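Local coordinates for increased recombination centers protein 6 (Saccharomyces cerevisiae, PDB 3UC9) that acts as a clathrin coat accessory factor related to small G proteins and is involved in gross chromosomal rearrangements and telomere healing, at residues 27-33 with 102-108; 46-52 with 74-78; 98-102 with 126-130; 162-166 with 188-192. All blocks are in the same frame, centred on the assembly; numbering follows the deposited sequence.

Contact 1 of 4, residues 27-33 with 102-108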
# COMPACT_ATOMS: atom_id res chain seq x y z
N GLN A 27 -8.36 -2.39 12.80
CA GLN A 27 -7.47 -1.78 11.81
C GLN A 27 -7.56 -2.57 10.51
O GLN A 27 -6.68 -3.37 10.18
CB GLN A 27 -6.03 -1.75 12.35
CG GLN A 27 -5.12 -0.86 11.53
CD GLN A 27 -3.71 -0.85 12.07
OE1 GLN A 27 -2.99 -1.85 11.96
NE2 GLN A 27 -3.30 0.27 12.65
N ASN A 28 -8.65 -2.35 9.77
CA ASN A 28 -8.98 -3.17 8.61
C ASN A 28 -9.24 -2.38 7.34
O ASN A 28 -9.96 -2.85 6.45
CB ASN A 28 -10.17 -4.08 8.91
CG ASN A 28 -11.48 -3.34 9.01
OD1 ASN A 28 -11.52 -2.16 9.39
ND2 ASN A 28 -12.58 -4.03 8.68
N LYS A 29 -8.63 -1.20 7.23
CA LYS A 29 -8.75 -0.41 6.02
C LYS A 29 -7.48 -0.56 5.18
O LYS A 29 -6.36 -0.57 5.71
CB LYS A 29 -9.02 1.06 6.33
CG LYS A 29 -10.01 1.34 7.45
CD LYS A 29 -11.33 0.60 7.32
CE LYS A 29 -12.27 0.89 8.48
NZ LYS A 29 -13.38 -0.10 8.60
N ILE A 30 -7.66 -0.69 3.88
CA ILE A 30 -6.54 -0.60 2.94
C ILE A 30 -6.83 0.55 1.98
O ILE A 30 -7.86 0.57 1.31
CB ILE A 30 -6.32 -1.91 2.18
CG1 ILE A 30 -5.83 -3.00 3.13
CG2 ILE A 30 -5.27 -1.70 1.05
CD1 ILE A 30 -5.56 -4.34 2.45
N LEU A 31 -5.93 1.53 1.96
CA LEU A 31 -6.05 2.68 1.07
C LEU A 31 -5.18 2.44 -0.16
O LEU A 31 -4.00 2.11 -0.05
CB LEU A 31 -5.62 3.96 1.79
CG LEU A 31 -5.70 5.34 1.12
CD1 LEU A 31 -6.66 5.39 -0.04
CD2 LEU A 31 -6.12 6.36 2.18
N VAL A 32 -5.79 2.59 -1.34
CA VAL A 32 -5.05 2.54 -2.59
C VAL A 32 -5.15 3.93 -3.23
O VAL A 32 -6.24 4.40 -3.54
CB VAL A 32 -5.57 1.46 -3.54
CG1 VAL A 32 -4.68 1.38 -4.79
CG2 VAL A 32 -5.63 0.09 -2.83
N LEU A 33 -4.00 4.56 -3.40
CA LEU A 33 -3.89 5.94 -3.85
C LEU A 33 -3.04 6.00 -5.12
O LEU A 33 -2.09 5.23 -5.28
CB LEU A 33 -3.21 6.77 -2.75
CG LEU A 33 -2.88 8.24 -3.02
CD1 LEU A 33 -4.16 9.07 -3.04
CD2 LEU A 33 -1.87 8.80 -2.00
N VAL A 102 -6.72 3.40 11.68
CA VAL A 102 -7.44 2.21 11.20
C VAL A 102 -6.88 1.64 9.89
O VAL A 102 -7.38 0.64 9.39
CB VAL A 102 -8.96 2.45 11.06
CG1 VAL A 102 -9.56 2.73 12.43
CG2 VAL A 102 -9.27 3.56 10.07
N MET A 103 -5.78 2.22 9.40
CA MET A 103 -5.14 1.71 8.18
C MET A 103 -4.29 0.46 8.43
O MET A 103 -3.25 0.50 9.10
CB MET A 103 -4.25 2.80 7.56
CG MET A 103 -4.97 4.11 7.26
SD MET A 103 -6.50 3.90 6.31
CE MET A 103 -5.89 2.99 4.99
N ALA A 104 -4.74 -0.67 7.90
CA ALA A 104 -3.94 -1.88 7.84
C ALA A 104 -2.77 -1.66 6.88
O ALA A 104 -1.64 -2.09 7.13
CB ALA A 104 -4.78 -3.07 7.38
N GLY A 105 -3.05 -0.99 5.76
CA GLY A 105 -2.00 -0.69 4.80
C GLY A 105 -2.35 0.45 3.86
O GLY A 105 -3.52 0.81 3.71
N ILE A 106 -1.32 0.98 3.22
CA ILE A 106 -1.44 2.04 2.23
C ILE A 106 -0.64 1.60 1.03
O ILE A 106 0.49 1.17 1.19
CB ILE A 106 -0.82 3.36 2.73
CG1 ILE A 106 -1.42 3.77 4.08
CG2 ILE A 106 -1.08 4.45 1.70
CD1 ILE A 106 -2.84 4.13 4.03
N ILE A 107 -1.25 1.67 -0.15
CA ILE A 107 -0.58 1.30 -1.40
C ILE A 107 -0.63 2.52 -2.31
O ILE A 107 -1.71 3.02 -2.62
CB ILE A 107 -1.24 0.08 -2.11
CG1 ILE A 107 -1.28 -1.13 -1.17
CG2 ILE A 107 -0.48 -0.28 -3.38
CD1 ILE A 107 -2.07 -2.36 -1.72
N LEU A 108 0.53 3.01 -2.72
CA LEU A 108 0.63 4.14 -3.62
C LEU A 108 1.07 3.63 -4.99
O LEU A 108 2.07 2.91 -5.11
CB LEU A 108 1.62 5.17 -3.07
CG LEU A 108 1.97 6.33 -4.00
CD1 LEU A 108 0.75 7.19 -4.28
CD2 LEU A 108 3.11 7.16 -3.42

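Contact 2 of 4, residues 46-52 with 74-78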
# COMPACT_ATOMS: atom_id res chain seq x y z
N LEU A 46 -6.42 -2.74 -8.95
CA LEU A 46 -7.48 -3.18 -8.03
C LEU A 46 -8.14 -4.46 -8.54
O LEU A 46 -8.44 -5.37 -7.77
CB LEU A 46 -8.54 -2.11 -7.84
CG LEU A 46 -8.10 -0.85 -7.09
CD1 LEU A 46 -9.13 0.25 -7.25
CD2 LEU A 46 -7.84 -1.12 -5.61
N GLN A 47 -8.38 -4.53 -9.84
CA GLN A 47 -8.92 -5.75 -10.44
C GLN A 47 -7.97 -6.93 -10.25
O GLN A 47 -8.39 -8.03 -9.90
CB GLN A 47 -9.24 -5.53 -11.93
CG GLN A 47 -9.78 -6.78 -12.64
CD GLN A 47 -11.03 -7.34 -11.98
OE1 GLN A 47 -11.96 -6.59 -11.66
NE2 GLN A 47 -11.07 -8.66 -11.77
N ASP A 48 -6.68 -6.71 -10.51
CA ASP A 48 -5.70 -7.80 -10.49
C ASP A 48 -5.41 -8.35 -9.09
O ASP A 48 -5.28 -9.56 -8.90
CB ASP A 48 -4.39 -7.35 -11.17
CG ASP A 48 -4.53 -7.14 -12.67
OD1 ASP A 48 -5.51 -7.66 -13.28
OD2 ASP A 48 -3.66 -6.46 -13.26
N LEU A 49 -5.32 -7.47 -8.11
CA LEU A 49 -4.97 -7.88 -6.75
C LEU A 49 -6.20 -8.20 -5.91
O LEU A 49 -6.19 -9.18 -5.16
CB LEU A 49 -4.15 -6.78 -6.08
CG LEU A 49 -3.62 -7.10 -4.68
CD1 LEU A 49 -2.84 -8.41 -4.66
CD2 LEU A 49 -2.77 -5.94 -4.19
N PHE A 50 -7.24 -7.38 -6.01
CA PHE A 50 -8.41 -7.50 -5.14
C PHE A 50 -9.67 -8.00 -5.84
O PHE A 50 -10.69 -8.21 -5.19
CB PHE A 50 -8.73 -6.16 -4.49
CG PHE A 50 -7.63 -5.65 -3.61
CD1 PHE A 50 -7.28 -6.31 -2.45
CD2 PHE A 50 -6.95 -4.49 -3.94
CE1 PHE A 50 -6.27 -5.83 -1.64
CE2 PHE A 50 -5.94 -4.02 -3.14
CZ PHE A 50 -5.60 -4.68 -1.98
N HIS A 51 -9.61 -8.18 -7.16
CA HIS A 51 -10.78 -8.59 -7.95
C HIS A 51 -11.95 -7.64 -7.71
O HIS A 51 -13.10 -8.07 -7.54
CB HIS A 51 -11.12 -10.05 -7.66
CG HIS A 51 -9.94 -10.96 -7.72
ND1 HIS A 51 -9.37 -11.53 -6.61
CD2 HIS A 51 -9.17 -11.35 -8.77
CE1 HIS A 51 -8.33 -12.26 -6.97
NE2 HIS A 51 -8.19 -12.16 -8.28
N CYS A 52 -11.63 -6.35 -7.73
CA CYS A 52 -12.57 -5.28 -7.47
C CYS A 52 -12.73 -4.45 -8.74
O CYS A 52 -11.79 -3.79 -9.17
CB CYS A 52 -12.06 -4.41 -6.33
SG CYS A 52 -13.13 -3.02 -5.93
N PHE A 74 -12.06 -6.77 5.20
CA PHE A 74 -11.44 -5.44 5.17
C PHE A 74 -12.22 -4.48 4.26
O PHE A 74 -13.05 -4.90 3.43
CB PHE A 74 -9.97 -5.52 4.73
CG PHE A 74 -9.78 -5.81 3.26
CD1 PHE A 74 -9.45 -4.80 2.38
CD2 PHE A 74 -9.95 -7.09 2.77
CE1 PHE A 74 -9.28 -5.06 1.04
CE2 PHE A 74 -9.80 -7.36 1.44
CZ PHE A 74 -9.46 -6.34 0.56
N ASP A 75 -11.96 -3.18 4.43
CA ASP A 75 -12.55 -2.13 3.61
C ASP A 75 -11.46 -1.55 2.70
O ASP A 75 -10.35 -1.29 3.15
CB ASP A 75 -13.11 -1.03 4.50
CG ASP A 75 -14.31 -1.47 5.33
OD1 ASP A 75 -14.90 -2.55 5.05
OD2 ASP A 75 -14.69 -0.72 6.26
N LEU A 76 -11.81 -1.33 1.44
CA LEU A 76 -10.93 -0.72 0.47
C LEU A 76 -11.33 0.75 0.32
O LEU A 76 -12.50 1.06 0.03
CB LEU A 76 -11.05 -1.46 -0.87
CG LEU A 76 -10.03 -1.24 -1.97
CD1 LEU A 76 -8.66 -1.76 -1.55
CD2 LEU A 76 -10.49 -1.93 -3.24
N TYR A 77 -10.38 1.63 0.57
CA TYR A 77 -10.54 3.06 0.30
C TYR A 77 -9.73 3.41 -0.94
O TYR A 77 -8.51 3.23 -0.97
CB TYR A 77 -10.03 3.88 1.49
CG TYR A 77 -10.78 3.75 2.80
CD1 TYR A 77 -12.01 3.08 2.90
CD2 TYR A 77 -10.28 4.34 3.96
CE1 TYR A 77 -12.68 2.99 4.12
CE2 TYR A 77 -10.95 4.26 5.17
CZ TYR A 77 -12.14 3.59 5.25
OH TYR A 77 -12.80 3.54 6.46
N ILE A 78 -10.40 3.90 -1.97
CA ILE A 78 -9.74 4.25 -3.23
C ILE A 78 -9.74 5.77 -3.32
O ILE A 78 -10.79 6.41 -3.19
CB ILE A 78 -10.45 3.64 -4.44
CG1 ILE A 78 -10.59 2.12 -4.26
CG2 ILE A 78 -9.68 3.96 -5.73
CD1 ILE A 78 -11.66 1.51 -5.12

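Contact 3 of 4, residues 98-102 with 126-130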
# COMPACT_ATOMS: atom_id res chain seq x y z
N PRO A 98 -7.52 9.65 13.57
CA PRO A 98 -8.38 8.46 13.63
C PRO A 98 -8.32 7.61 12.37
O PRO A 98 -8.20 6.38 12.47
CB PRO A 98 -9.78 9.05 13.83
CG PRO A 98 -9.52 10.34 14.53
CD PRO A 98 -8.25 10.87 13.94
N LEU A 99 -8.37 8.24 11.20
CA LEU A 99 -8.26 7.52 9.93
C LEU A 99 -6.92 6.78 9.80
O LEU A 99 -6.87 5.61 9.42
CB LEU A 99 -8.44 8.49 8.75
CG LEU A 99 -8.23 7.97 7.33
CD1 LEU A 99 -9.20 6.85 7.03
CD2 LEU A 99 -8.40 9.12 6.34
N ARG A 100 -5.82 7.46 10.13
CA ARG A 100 -4.49 6.82 10.06
C ARG A 100 -4.46 5.57 10.93
O ARG A 100 -3.93 4.54 10.54
CB ARG A 100 -3.39 7.80 10.48
CG ARG A 100 -3.20 8.94 9.49
CD ARG A 100 -1.82 9.61 9.63
NE ARG A 100 -1.56 10.10 10.99
CZ ARG A 100 -2.05 11.23 11.51
NH1 ARG A 100 -2.87 12.02 10.81
NH2 ARG A 100 -1.73 11.56 12.75
N ASN A 101 -5.10 5.65 12.09
CA ASN A 101 -5.02 4.55 13.05
C ASN A 101 -5.81 3.28 12.65
O ASN A 101 -5.56 2.20 13.19
CB ASN A 101 -5.37 5.03 14.46
CG ASN A 101 -4.26 5.88 15.09
OD1 ASN A 101 -4.52 6.79 15.90
ND2 ASN A 101 -3.01 5.60 14.72
N VAL A 102 -6.72 3.40 11.68
CA VAL A 102 -7.44 2.21 11.20
C VAL A 102 -6.88 1.64 9.89
O VAL A 102 -7.38 0.64 9.39
CB VAL A 102 -8.96 2.45 11.06
CG1 VAL A 102 -9.56 2.73 12.43
CG2 VAL A 102 -9.27 3.56 10.07
N ILE A 126 6.43 8.85 10.30
CA ILE A 126 6.29 9.39 11.65
C ILE A 126 4.82 9.50 12.07
O ILE A 126 4.47 9.21 13.23
CB ILE A 126 6.98 10.79 11.80
CG1 ILE A 126 8.50 10.69 11.60
CG2 ILE A 126 6.68 11.40 13.16
CD1 ILE A 126 9.16 9.58 12.37
N ALA A 127 3.96 9.92 11.15
CA ALA A 127 2.54 10.12 11.42
C ALA A 127 1.73 8.82 11.37
O ALA A 127 0.66 8.73 11.97
CB ALA A 127 1.94 11.15 10.44
N ALA A 128 2.23 7.82 10.64
CA ALA A 128 1.50 6.56 10.44
C ALA A 128 1.43 5.76 11.74
O ALA A 128 2.31 5.86 12.60
CB ALA A 128 2.14 5.70 9.34
N HIS A 129 0.36 4.98 11.87
CA HIS A 129 0.32 3.95 12.89
C HIS A 129 1.48 3.00 12.61
O HIS A 129 1.83 2.72 11.46
CB HIS A 129 -1.02 3.20 12.85
CG HIS A 129 -1.24 2.27 14.00
ND1 HIS A 129 -0.62 1.04 14.10
CD2 HIS A 129 -2.00 2.39 15.11
CE1 HIS A 129 -0.99 0.45 15.22
NE2 HIS A 129 -1.84 1.24 15.85
N ARG A 130 2.07 2.51 13.70
CA ARG A 130 3.30 1.71 13.64
C ARG A 130 3.14 0.33 12.99
O ARG A 130 4.13 -0.27 12.62
CB ARG A 130 3.88 1.58 15.07
CG ARG A 130 4.40 2.90 15.69
CD ARG A 130 5.84 3.26 15.24
NE ARG A 130 5.93 3.39 13.79
CZ ARG A 130 5.64 4.49 13.09
NH1 ARG A 130 5.27 5.62 13.69
NH2 ARG A 130 5.73 4.45 11.76
O HOH W 1 -1.34 4.53 9.51

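Contact 4 of 4, residues 162-166 with 188-192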
# COMPACT_ATOMS: atom_id res chain seq x y z
N VAL A 162 6.19 -2.51 7.81
CA VAL A 162 6.65 -3.11 6.57
C VAL A 162 6.54 -2.03 5.50
O VAL A 162 5.45 -1.50 5.26
CB VAL A 162 5.81 -4.34 6.19
CG1 VAL A 162 6.18 -4.85 4.78
CG2 VAL A 162 5.97 -5.44 7.25
N ILE A 163 7.67 -1.68 4.90
CA ILE A 163 7.70 -0.69 3.82
C ILE A 163 8.40 -1.35 2.66
O ILE A 163 9.50 -1.87 2.84
CB ILE A 163 8.49 0.56 4.22
CG1 ILE A 163 7.88 1.23 5.45
CG2 ILE A 163 8.54 1.55 3.04
CD1 ILE A 163 8.64 2.43 5.92
N GLU A 164 7.79 -1.33 1.49
CA GLU A 164 8.43 -1.91 0.33
C GLU A 164 8.10 -1.22 -0.98
O GLU A 164 6.94 -0.93 -1.27
CB GLU A 164 8.10 -3.40 0.23
CG GLU A 164 9.14 -4.18 -0.55
CD GLU A 164 9.17 -5.66 -0.19
OE1 GLU A 164 9.21 -5.99 1.02
OE2 GLU A 164 9.17 -6.49 -1.11
N PHE A 165 9.14 -0.98 -1.76
CA PHE A 165 9.01 -0.51 -3.14
C PHE A 165 8.91 -1.73 -4.06
O PHE A 165 9.69 -2.68 -3.92
CB PHE A 165 10.22 0.35 -3.53
CG PHE A 165 10.28 1.67 -2.82
CD1 PHE A 165 9.84 2.83 -3.44
CD2 PHE A 165 10.74 1.76 -1.51
CE1 PHE A 165 9.89 4.05 -2.78
CE2 PHE A 165 10.79 2.98 -0.85
CZ PHE A 165 10.37 4.12 -1.49
N VAL A 166 7.96 -1.70 -4.99
CA VAL A 166 7.72 -2.83 -5.91
C VAL A 166 7.48 -2.31 -7.33
O VAL A 166 6.74 -1.35 -7.53
CB VAL A 166 6.50 -3.67 -5.45
CG1 VAL A 166 6.23 -4.83 -6.42
CG2 VAL A 166 6.73 -4.24 -4.05
N ARG A 188 4.44 -10.53 -4.62
CA ARG A 188 5.06 -10.02 -3.39
C ARG A 188 4.09 -9.19 -2.57
O ARG A 188 4.03 -9.31 -1.34
CB ARG A 188 6.28 -9.16 -3.71
CG ARG A 188 6.94 -8.50 -2.49
CD ARG A 188 7.31 -9.48 -1.35
NE ARG A 188 7.81 -8.77 -0.18
CZ ARG A 188 7.69 -9.15 1.10
NH1 ARG A 188 7.06 -10.28 1.43
NH2 ARG A 188 8.20 -8.39 2.06
N ILE A 189 3.35 -8.32 -3.24
CA ILE A 189 2.35 -7.50 -2.56
C ILE A 189 1.32 -8.41 -1.88
O ILE A 189 0.95 -8.18 -0.71
CB ILE A 189 1.65 -6.51 -3.53
CG1 ILE A 189 2.69 -5.60 -4.20
CG2 ILE A 189 0.63 -5.67 -2.76
CD1 ILE A 189 2.11 -4.62 -5.21
N GLN A 190 0.87 -9.44 -2.57
CA GLN A 190 -0.05 -10.44 -1.98
C GLN A 190 0.54 -11.04 -0.70
O GLN A 190 -0.17 -11.23 0.29
CB GLN A 190 -0.36 -11.54 -2.99
CG GLN A 190 -1.38 -12.58 -2.51
CD GLN A 190 -1.63 -13.67 -3.54
OE1 GLN A 190 -0.84 -13.86 -4.47
NE2 GLN A 190 -2.73 -14.40 -3.38
N GLU A 191 1.84 -11.35 -0.72
CA GLU A 191 2.53 -11.92 0.44
C GLU A 191 2.59 -10.94 1.61
O GLU A 191 2.47 -11.34 2.78
CB GLU A 191 3.96 -12.32 0.06
CG GLU A 191 4.72 -13.02 1.17
CD GLU A 191 6.07 -13.56 0.71
OE1 GLU A 191 6.84 -12.81 0.08
OE2 GLU A 191 6.36 -14.73 1.02
N ILE A 192 2.80 -9.67 1.30
CA ILE A 192 2.84 -8.63 2.33
C ILE A 192 1.49 -8.56 3.03
O ILE A 192 1.41 -8.49 4.25
CB ILE A 192 3.26 -7.28 1.74
CG1 ILE A 192 4.75 -7.32 1.36
CG2 ILE A 192 3.00 -6.16 2.74
CD1 ILE A 192 5.23 -6.05 0.64

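Contact 1 of 4, residues 27-33 with 102-108
M103 sets CG beside its own backbone N (chi1 -55°) and bends again at chi2 and chi3, a hook that brings CE against L31. M103 CE lies 3.4 Å from L31 CB, a tight carbon pair, and I106 CD1 approaches the same L31 CB to 3.6 Å. One atom back along the hook, M103 SD rests on K29 CB, while K29 CG packs against V102 CG2 at 3.5 Å. L33 and L108 run side by side, with CD2 of L33 3.8 Å from CD1 of L108. The backbones form a parallel ladder: L31 N bonds to G105 O, I107 N to L31 O and L33 N to I107 O. A beta bulge shifts the register by one after K29, and K29 O there accepts A104 N at 2.7 Å and, weakly, G105 N. K29 NZ bonds to N28 OD1 and makes a salt bridge with D75; the extended Q27 passes M103 O and sends NE2 to N101 O. Strand 29-35 thus sits between 71-81 and 103-110 in a Rossmann-type sheet, with helix 84-91 over L31, L33 and L108 and helix 39-50 over V32 and I107.

Contact 2 of 4, residues 46-52 with 74-78
L46 O accepts two backbone N-H groups where helix 39-50 ends: F50 N at 2.9 Å and, weakly, C52 N at 3.3 Å. H51, which has positive phi, turns the chain there, and C52 comes back toward the sheet beside L46. From this end of the helix three side chains meet strand 74-78, which runs nearly antiparallel to it at 163°. L46 forks between two partners: its CD1 meets I78 CD1 tip to tip at 3.5 Å, and its CD2 lies 3.6 Å from L76 CD2. L76 is divided likewise, because C52 SG touches that same CD2 at 3.9 Å while L76 CD1 makes a CH-pi contact over one face of the F50 ring, 4.2 Å from the ring centroid and offset toward the rim. L49 CG covers the opposite face from within the helix. F74 holds its ring between its own backbone N and carbonyl carbon (chi1 73°), and its CZ lies 3.7 Å from F50 CD1, the two ring planes inclined at 48°. With an alanine here instead of F50, L76 CD1 and F74 CZ would probably lose their shared partner, opening a gap between helix and sheet. The arrangement is that of an alpha/beta fold in which the helix following strand 29-35 packs on a face of the sheet; V32 from that strand also touches L46 and L76, and I193 of helix 185-195 touches F50. No hydrogen bond joins the two segments, so the attachment rests on the fit of buried hydrocarbon, aromatic and sulfur surfaces.

Contact 3 of 4, residues 98-102 with 126-130
One direct hydrogen bond joins R100 to the end of helix 121-127: R100 NE donates to A127 O at 2.8 Å, arriving from above the carbonyl plane, 56° out of it. The bend at chi3 (-56°) turns the guanidinium so that NE faces this carbonyl, and NH1 goes on to the carbonyl oxygens of F91 and T93. A water makes a second, indirect link, giving a hydrogen to R100 O at 2.8 Å and accepting one from H129 N at 2.9 Å. The remaining contacts are packing. A127 CB lies over one face of the guanidinium, 3.7 Å from R100 NE. N101 ND2 meets the edge of the H129 ring in its plane, 3.4 Å from H129 CD2, with amide and ring 82° apart and no hydrogen bond between them. The ring is held elsewhere, its ND1 paired with N131 N, while N101 O receives the amide of Q24. R100 thus joins the ends of helices 97-101 and 121-127 to the end of helix 84-91 and the chain just beyond it. Three carbonyl oxygens, two of them at helix C-termini, accept from NE and NH1, a setting likely to stabilise the positive charge of the arginine.

Contact 4 of 4, residues 162-166 with 188-192
Strand 163-166, carrying E164 and V166, runs nearly antiparallel to helix 188-192 at 164°, with the short axes 10.5 Å apart. The central link is a side-on, two-nitrogen salt bridge: R188 NH2 donates to E164 OE1 and R188 NE to E164 OE2, each at 2.8 Å. Both bonds arrive on the syn side of the carboxylate oxygens and lie close to the guanidinium plane, although the two flat groups are turned 31° from each other. R188 bends at chi2 (54°), which folds the guanidinium back alongside its helix; I192 CG1 lies 3.5 Å above the guanidinium plane, over its centre, and R188 NH1 reaches E191 OE1 at 2.9 Å. The arginine therefore stands between two carboxylates in a small network that its positive charge would probably balance in part. Leucine in place of R188 would probably leave the E164 carboxylate without its mate and E191 without its intrahelical partner. This is the edge of the Rossmann-type sheet: 163-167 is its outermost strand on this side, and helix 185-195 covers one face, while I163 and F165 meet helices 121-127 and 145-155 on the other. Beside the charged pair the contact turns apolar. I192 CD1 touches E164 CB at 3.9 Å, the glutamate thus offering its hydrocarbon part to the helix as well as its charge. I192 CG2 meets V162 CG1 at 4.0 Å, the two side chains slanting across each other. Toward the other end of the strand segment, V166 CG1 faces I189 CG1 at 4.2 Å, and I189 also packs on V137 of strand 133-138.

Contacts 1 and 2 are buried; contacts 3 and 4 are only partly so. Contact 1 pairs central strands through backbone hydrogen bonds, whereas contacts 2 and 4 pack helices on the same sheet, near its two sides. Their chemistry differs accordingly: contact 2 is entirely apolar, while contact 4, at an edge strand, adds a salt-bridge network to its aliphatic packing. The two helices meet where L49 touches I189. Contact 3 joins helix ends rather than sheet elements, using an arginine, carbonyls and a water. Contacts 1 and 2 adjoin through the neighbouring strands 29-35 and 71-81, contacts 1 and 3 through V102, which they share, and contacts 2 and 3 where Y77 packs on L99.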